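Local structure of lovastatin nonaketide synthase mokA (Monascus pilosus, 6AD3) at residues A[123-134]-A[182-190]. The protein is a type I polyketide synthase that builds the nonaketide precursor of monacolin K (lovastatin) by iterative nine-step polyketide assembly; this chain is its condensation domain. The protein carries 1 engineered substitution. Residues are numbered along the deposited sequence; the frame is centred on the assembly and turned at random.
Sequences LRRHEIFRTGFA and ITAGDTLRL
Leu-188 puts one methyl, CD1, over a face of the Phe-129 ring, a CH-pi contact with CD1 3.9 Å from the ring centroid and nearest the rim atom Phe-129 CD1. With CG anti to the carbonyl carbon (chi1 -63°), the Phe-129 ring turns that face to the methyl. The same methyl lies 3.6 Å from Leu-123 CD2, the two leucines running past each other in opposite directions, while Leu-190 CD1 meets Leu-123 tip to tip. Thr-215 and Ile-219 of helix 213-227 also touch Phe-129.

At the other end, Ile-182 CD1 packs on Phe-133 CB. Thr-187 CG2 comes to the edge of the Phe-133 ring, close to its plane.

Backbone polar contacts run alongside. Phe-133 N donates to Ile-182 O at 3.0 Å, rather bent at 148° and from above the carbonyl plane; Gly-185 N takes the same oxygen from the opposite face, closing the 3-10 turn 182-184. Two CA-H...O contacts add to this, Thr-183 CA to Phe-133 O at 3.2 Å and Gly-185 CA to Thr-131 O. Gly-132 CA and Gly-185 CA come within 3.8 Å, with no side chain on either residue.

Between the two ends sit two waters. Water 1 donates to Ile-128 O and accepts from Thr-131 N and from Thr-187 OG1, the last at 2.6 Å; chi1 of 62° sets that hydroxyl between the backbone N and carbonyl carbon. Water 2 donates to both Phe-129 O and Gly-185 O.

The contact thus joins the end of helix 112-125 and edge strand 131-135 to the 3-10 turn 182-184 and the first residues of strand 188-195. Apolar packing holds the leucine end, one direct hydrogen bond and the CA-H...O contacts hold the Phe-133 end, and water helps satisfy the buried carbonyls between.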
loop_
_atom_site.group_PDB
_atom_site.type_symbol
_atom_site.label_atom_id
_atom_site.label_comp_id
_atom_site.label_asym_id
_atom_site.label_seq_id
_atom_site.Cartn_x
_atom_site.Cartn_y
_atom_site.Cartn_z
ATOM N N LEU A 123 -1.113 15.857 -15.576
ATOM C CA LEU A 123 -1.673 16.729 -14.547
ATOM C C LEU A 123 -3.004 17.373 -14.976
ATOM O O LEU A 123 -3.926 17.492 -14.186
ATOM C CB LEU A 123 -0.659 17.789 -14.146
ATOM C CG LEU A 123 0.587 17.354 -13.388
ATOM C CD1 LEU A 123 1.440 18.573 -13.058
ATOM C CD2 LEU A 123 0.284 16.594 -12.101
ATOM N N ARG A 124 -3.061 17.861 -16.211
ATOM C CA ARG A 124 -4.263 18.455 -16.761
ATOM C C ARG A 124 -5.412 17.464 -16.955
ATOM O O ARG A 124 -6.588 17.817 -16.720
ATOM C CB ARG A 124 -3.942 19.094 -18.104
ATOM C CG ARG A 124 -5.130 19.577 -18.872
ATOM C CD ARG A 124 -4.671 20.559 -19.956
ATOM N NE ARG A 124 -3.487 20.063 -20.675
ATOM C CZ ARG A 124 -2.227 20.487 -20.489
ATOM N NH1 ARG A 124 -1.936 21.461 -19.620
ATOM N NH2 ARG A 124 -1.251 19.929 -21.186
ATOM N N ARG A 125 -5.096 16.238 -17.380
ATOM C CA ARG A 125 -6.129 15.235 -17.680
ATOM C C ARG A 125 -6.983 14.873 -16.500
ATOM O O ARG A 125 -8.176 14.524 -16.668
ATOM C CB ARG A 125 -5.484 13.935 -18.243
ATOM C CG ARG A 125 -5.374 13.948 -19.762
ATOM C CD ARG A 125 -4.431 12.864 -20.258
ATOM N NE ARG A 125 -4.901 11.539 -19.871
ATOM C CZ ARG A 125 -5.915 10.908 -20.452
ATOM N NH1 ARG A 125 -6.520 11.434 -21.539
ATOM N NH2 ARG A 125 -6.209 9.704 -20.064
ATOM N N HIS A 126 -6.353 14.754 -15.329
ATOM C CA HIS A 126 -6.987 14.135 -14.172
ATOM C C HIS A 126 -7.331 15.167 -13.108
ATOM O O HIS A 126 -6.452 15.791 -12.508
ATOM C CB HIS A 126 -6.063 13.068 -13.592
ATOM C CG HIS A 126 -5.819 11.936 -14.525
ATOM N ND1 HIS A 126 -4.751 11.903 -15.403
ATOM C CD2 HIS A 126 -6.643 10.942 -14.909
ATOM C CE1 HIS A 126 -4.862 10.832 -16.175
ATOM N NE2 HIS A 126 -5.982 10.215 -15.859
ATOM N N GLU A 127 -8.609 15.257 -12.818
ATOM C CA GLU A 127 -9.105 16.177 -11.824
ATOM C C GLU A 127 -8.395 16.026 -10.486
ATOM O O GLU A 127 -8.117 17.010 -9.826
ATOM C CB GLU A 127 -10.603 15.979 -11.642
ATOM C CG GLU A 127 -11.437 16.628 -12.715
ATOM C CD GLU A 127 -12.918 16.347 -12.573
ATOM O OE1 GLU A 127 -13.360 15.892 -11.524
ATOM O OE2 GLU A 127 -13.654 16.787 -13.451
ATOM N N ILE A 128 -8.116 14.790 -10.083
ATOM C CA ILE A 128 -7.553 14.519 -8.757
ATOM C C ILE A 128 -6.135 15.114 -8.637
ATOM O O ILE A 128 -5.680 15.387 -7.552
ATOM C CB ILE A 128 -7.574 12.994 -8.439
ATOM C CG1 ILE A 128 -7.202 12.716 -6.980
ATOM C CG2 ILE A 128 -6.636 12.220 -9.341
ATOM C CD1 ILE A 128 -8.113 13.380 -5.968
ATOM N N PHE A 129 -5.513 15.446 -9.779
ATOM C CA PHE A 129 -4.205 16.089 -9.764
ATOM C C PHE A 129 -4.327 17.604 -9.830
ATOM O O PHE A 129 -3.293 18.317 -9.849
ATOM C CB PHE A 129 -3.320 15.575 -10.914
ATOM C CG PHE A 129 -2.999 14.108 -10.825
ATOM C CD1 PHE A 129 -3.051 13.428 -9.608
ATOM C CD2 PHE A 129 -2.668 13.397 -11.970
ATOM C CE1 PHE A 129 -2.759 12.078 -9.538
ATOM C CE2 PHE A 129 -2.344 12.054 -11.896
ATOM C CZ PHE A 129 -2.412 11.385 -10.700
ATOM N N ARG A 130 -5.566 18.100 -9.925
ATOM C CA ARG A 130 -5.852 19.533 -9.776
ATOM C C ARG A 130 -6.893 19.752 -8.703
ATOM O O ARG A 130 -7.835 20.596 -8.815
ATOM C CB ARG A 130 -6.229 20.192 -11.094
ATOM C CG ARG A 130 -6.972 19.378 -12.059
ATOM C CD ARG A 130 -7.011 20.083 -13.418
ATOM N NE ARG A 130 -7.669 19.234 -14.380
ATOM C CZ ARG A 130 -8.969 19.116 -14.535
ATOM N NH1 ARG A 130 -9.424 18.305 -15.453
ATOM N NH2 ARG A 130 -9.807 19.896 -13.884
ATOM N N THR A 131 -6.732 18.989 -7.634
ATOM C CA THR A 131 -7.638 19.040 -6.517
ATOM C C THR A 131 -6.956 19.581 -5.257
ATOM O O THR A 131 -5.866 19.148 -4.867
ATOM C CB THR A 131 -8.270 17.651 -6.270
ATOM O OG1 THR A 131 -9.165 17.350 -7.369
ATOM C CG2 THR A 131 -9.077 17.627 -4.983
ATOM N N GLY A 132 -7.623 20.521 -4.612
ATOM C CA GLY A 132 -7.261 20.890 -3.260
ATOM C C GLY A 132 -8.229 20.370 -2.232
ATOM O O GLY A 132 -9.293 19.850 -2.554
ATOM N N PHE A 133 -7.870 20.516 -0.969
ATOM C CA PHE A 133 -8.649 19.946 0.103
ATOM C C PHE A 133 -8.809 21.016 1.166
ATOM O O PHE A 133 -7.837 21.472 1.745
ATOM C CB PHE A 133 -7.954 18.717 0.713
ATOM C CG PHE A 133 -7.766 17.569 -0.261
ATOM C CD1 PHE A 133 -6.755 17.591 -1.185
ATOM C CD2 PHE A 133 -8.720 16.583 -0.347
ATOM C CE1 PHE A 133 -6.687 16.621 -2.177
ATOM C CE2 PHE A 133 -8.659 15.601 -1.322
ATOM C CZ PHE A 133 -7.606 15.595 -2.210
ATOM N N ALA A 134 -10.027 21.478 1.351
ATOM C CA ALA A 134 -10.259 22.723 2.118
ATOM C C ALA A 134 -11.165 22.424 3.275
ATOM O O ALA A 134 -12.027 21.529 3.208
ATOM C CB ALA A 134 -10.873 23.788 1.226
ATOM N N ILE A 182 -1.909 20.885 0.936
ATOM C CA ILE A 182 -3.066 20.299 0.219
ATOM C C ILE A 182 -4.234 21.284 0.061
ATOM O O ILE A 182 -4.989 21.200 -0.913
ATOM C CB ILE A 182 -3.546 18.967 0.846
ATOM C CG1 ILE A 182 -4.064 19.172 2.252
ATOM C CG2 ILE A 182 -2.401 17.950 0.851
ATOM C CD1 ILE A 182 -4.751 17.958 2.814
ATOM N N THR A 183 -4.340 22.265 0.974
ATOM C CA THR A 183 -5.333 23.280 0.846
ATOM C C THR A 183 -5.230 24.000 -0.474
ATOM O O THR A 183 -6.242 24.318 -1.076
ATOM C CB THR A 183 -5.250 24.332 1.987
ATOM O OG1 THR A 183 -5.149 23.656 3.247
ATOM C CG2 THR A 183 -6.505 25.153 1.984
ATOM N N ALA A 184 -4.014 24.175 -0.963
ATOM C CA ALA A 184 -3.749 24.921 -2.184
ATOM C C ALA A 184 -3.639 24.017 -3.438
ATOM O O ALA A 184 -3.116 24.452 -4.476
ATOM C CB ALA A 184 -2.468 25.741 -2.011
ATOM N N GLY A 185 -3.899 22.723 -3.255
ATOM C CA GLY A 185 -3.758 21.769 -4.333
ATOM C C GLY A 185 -2.334 21.368 -4.633
ATOM O O GLY A 185 -2.061 20.821 -5.687
ATOM N N ASP A 186 -1.471 21.486 -3.633
ATOM C CA ASP A 186 -0.084 21.030 -3.734
ATOM C C ASP A 186 -0.022 19.628 -3.142
ATOM O O ASP A 186 -0.153 19.465 -1.925
ATOM C CB ASP A 186 0.826 21.986 -2.910
ATOM C CG ASP A 186 2.239 21.522 -2.849
ATOM O OD1 ASP A 186 2.764 21.177 -3.911
ATOM O OD2 ASP A 186 2.812 21.416 -1.742
ATOM N N THR A 187 -0.088 18.628 -4.023
ATOM C CA THR A 187 -0.369 17.258 -3.640
ATOM C C THR A 187 0.559 16.222 -4.271
ATOM O O THR A 187 0.507 15.047 -3.891
ATOM C CB THR A 187 -1.808 16.861 -4.012
ATOM O OG1 THR A 187 -1.960 16.943 -5.448
ATOM C CG2 THR A 187 -2.801 17.785 -3.334
ATOM N N LEU A 188 1.415 16.639 -5.214
ATOM C CA LEU A 188 2.235 15.699 -5.999
ATOM C C LEU A 188 3.619 16.315 -6.216
ATOM O O LEU A 188 3.770 17.573 -6.260
ATOM C CB LEU A 188 1.617 15.528 -7.375
ATOM C CG LEU A 188 0.572 14.512 -7.723
ATOM C CD1 LEU A 188 0.522 14.418 -9.268
ATOM C CD2 LEU A 188 0.869 13.135 -7.133
ATOM N N ARG A 189 4.629 15.469 -6.335
ATOM C CA ARG A 189 5.900 15.890 -6.925
ATOM C C ARG A 189 6.237 14.966 -8.065
ATOM O O ARG A 189 6.028 13.765 -7.966
ATOM C CB ARG A 189 7.039 15.857 -5.889
ATOM C CG ARG A 189 6.691 16.512 -4.557
ATOM C CD ARG A 189 7.049 17.967 -4.554
ATOM N NE ARG A 189 6.665 18.614 -3.292
ATOM C CZ ARG A 189 5.567 19.328 -3.134
ATOM N NH1 ARG A 189 4.600 19.234 -4.033
ATOM N NH2 ARG A 189 5.336 19.949 -1.966
ATOM N N LEU A 190 6.570 15.553 -9.211
ATOM C CA LEU A 190 7.007 14.779 -10.372
ATOM C C LEU A 190 8.348 15.314 -10.829
ATOM O O LEU A 190 8.403 16.446 -11.287
ATOM C CB LEU A 190 6.011 14.913 -11.512
ATOM C CG LEU A 190 4.587 14.445 -11.220
ATOM C CD1 LEU A 190 3.608 14.924 -12.269
ATOM C CD2 LEU A 190 4.526 12.939 -11.091
HETATM O O HOH W 1 -4.312 17.489 -6.429
HETATM O O HOH W 2 -3.269 20.707 -8.136
#